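PDB 6EEZ: DsbA-like disulfide oxidoreductase from Wolbachia endosymbiont of Drosophila melanogaster, which acts as a thiol-disulfide exchange protein of the DsbA-like thioredoxin family, described as a homotrimeric disulfide isomerase. Local coordinates for residues L41-G46 and D98-A103. Residues are numbered along the deposited sequence; the frame is centred on the assembly and turned at random. Where two conformers were deposited one is given.
Sequences LDYSCG and DFHHAA
The loop that carries the first cysteine of the thioredoxin active site, between strand 36-41 and helix 46-50, rests against helix 96-105 through Tyr43, whose ring lies beside Ala103 and His100. Ala103 CB sits over one face of that ring, displaced toward its rim and 3.8 Å from the centroid of Tyr43, a CH-pi contact; the small methyl suits a place where the two backbones run close, with the CA atoms of Tyr43 and Ala103 6.2 Å apart. With CG of Tyr43 anti to its carbonyl carbon (chi1 -74°), the ring runs alongside the helix from Ala103 to His100, about one turn earlier. There the rings form an offset edge-to-face pair, the Tyr43 edge toward the imidazole face, with planes at 72°. At the same edge the phenol oxygen makes a weak hydrogen bond, Tyr43 OH to His100 ND1 at 3.3 Å, in which either could donate; a second weak one joins it to Tyr96 OH. A tyrosine suits this place because its ring packs in the buried interior while its hydroxyl meets polar partners. Leu41, the last residue of strand 36-41, the middle strand of the sheet, adds its CD2 methyl at 3.9 Å from CE1 of His100, and Phe68 also meets that imidazole. Ala81 and Ala85 of helix 76-91 pack on Tyr43 as well. The loop itself is shaped by Asp42: it starts a type I turn closed by Cys45 N to Asp42 O, and its OD1 accepts from Ser44 N at 2.8 Å, approached almost end-on to the CG-OD1 bond, making an Asx turn. Cys45, N-cap of helix 46-50, caps a backbone N there with its side chain. Such a strand-loop-helix start, bearing a CxxC disulfide, here Cys45-Cys48, and packed against an inserted helical region, is characteristic of the DsbA-type thioredoxin fold.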
# COMPACT_ATOMS: atom_id res chain seq x y z
N LEU A 41 1.91 -2.73 -2.95
CA LEU A 41 1.07 -3.92 -3.10
C LEU A 41 0.19 -3.89 -4.36
O LEU A 41 -0.25 -2.84 -4.81
CB LEU A 41 0.16 -4.09 -1.86
CG LEU A 41 0.69 -4.98 -0.72
CD1 LEU A 41 1.90 -4.39 0.12
CD2 LEU A 41 -0.46 -5.37 0.21
N ASP A 42 -0.02 -5.07 -4.93
CA ASP A 42 -1.02 -5.33 -5.96
C ASP A 42 -2.03 -6.25 -5.30
O ASP A 42 -1.66 -7.28 -4.73
CB ASP A 42 -0.41 -5.98 -7.20
CG ASP A 42 -1.40 -6.18 -8.31
OD1 ASP A 42 -2.45 -6.86 -8.10
OD2 ASP A 42 -1.13 -5.66 -9.42
N TYR A 43 -3.31 -5.88 -5.34
CA TYR A 43 -4.32 -6.65 -4.63
C TYR A 43 -4.51 -8.10 -5.15
O TYR A 43 -4.92 -8.98 -4.39
CB TYR A 43 -5.65 -5.90 -4.67
CG TYR A 43 -5.67 -4.72 -3.75
CD1 TYR A 43 -5.41 -4.87 -2.39
CD2 TYR A 43 -5.97 -3.46 -4.22
CE1 TYR A 43 -5.43 -3.79 -1.55
CE2 TYR A 43 -6.00 -2.38 -3.39
CZ TYR A 43 -5.72 -2.54 -2.06
OH TYR A 43 -5.74 -1.44 -1.22
N SER A 44 -4.20 -8.35 -6.43
CA SER A 44 -4.39 -9.68 -7.01
C SER A 44 -3.14 -10.56 -6.87
O SER A 44 -3.14 -11.71 -7.29
CB SER A 44 -4.76 -9.58 -8.50
OG SER A 44 -5.76 -8.59 -8.74
N CYS A 45 -2.09 -10.02 -6.27
CA CYS A 45 -0.84 -10.76 -6.12
C CYS A 45 -0.91 -11.71 -4.92
O CYS A 45 -1.27 -11.31 -3.81
CB CYS A 45 0.33 -9.75 -5.99
SG CYS A 45 1.63 -10.13 -4.84
N GLY A 46 -0.58 -12.98 -5.15
CA GLY A 46 -0.66 -14.00 -4.11
C GLY A 46 0.13 -13.69 -2.85
O GLY A 46 -0.35 -13.94 -1.74
N ASP A 98 -10.06 -0.83 5.56
CA ASP A 98 -11.10 -1.87 5.48
C ASP A 98 -11.28 -2.37 4.07
O ASP A 98 -11.44 -3.57 3.84
CB ASP A 98 -12.43 -1.34 6.02
CG ASP A 98 -12.37 -1.06 7.48
OD1 ASP A 98 -11.52 -1.66 8.17
OD2 ASP A 98 -13.19 -0.25 7.96
N PHE A 99 -11.27 -1.46 3.11
CA PHE A 99 -11.30 -1.87 1.72
C PHE A 99 -10.02 -2.65 1.43
O PHE A 99 -10.07 -3.73 0.88
CB PHE A 99 -11.43 -0.68 0.77
CG PHE A 99 -11.55 -1.08 -0.66
CD1 PHE A 99 -12.79 -1.38 -1.20
CD2 PHE A 99 -10.42 -1.24 -1.45
CE1 PHE A 99 -12.91 -1.78 -2.51
CE2 PHE A 99 -10.53 -1.65 -2.77
CZ PHE A 99 -11.78 -1.92 -3.30
N HIS A 100 -8.89 -2.08 1.85
CA HIS A 100 -7.58 -2.69 1.63
C HIS A 100 -7.54 -4.15 2.06
O HIS A 100 -7.15 -5.03 1.29
CB HIS A 100 -6.51 -1.89 2.40
CG HIS A 100 -5.16 -2.54 2.47
ND1 HIS A 100 -4.14 -2.24 1.58
CD2 HIS A 100 -4.64 -3.44 3.34
CE1 HIS A 100 -3.06 -2.93 1.90
NE2 HIS A 100 -3.34 -3.67 2.96
N HIS A 101 -7.95 -4.39 3.30
CA HIS A 101 -7.82 -5.71 3.90
C HIS A 101 -8.82 -6.69 3.28
O HIS A 101 -8.51 -7.88 3.07
CB HIS A 101 -8.02 -5.64 5.42
CG HIS A 101 -7.56 -6.87 6.13
ND1 HIS A 101 -8.44 -7.84 6.58
CD2 HIS A 101 -6.32 -7.30 6.46
CE1 HIS A 101 -7.75 -8.80 7.16
NE2 HIS A 101 -6.47 -8.50 7.11
N ALA A 102 -10.02 -6.20 2.98
CA ALA A 102 -11.01 -7.03 2.29
C ALA A 102 -10.53 -7.39 0.89
O ALA A 102 -10.74 -8.50 0.44
CB ALA A 102 -12.35 -6.33 2.21
N ALA A 103 -9.88 -6.46 0.19
CA ALA A 103 -9.41 -6.74 -1.15
C ALA A 103 -8.34 -7.83 -1.10
O ALA A 103 -8.33 -8.75 -1.93
CB ALA A 103 -8.88 -5.48 -1.81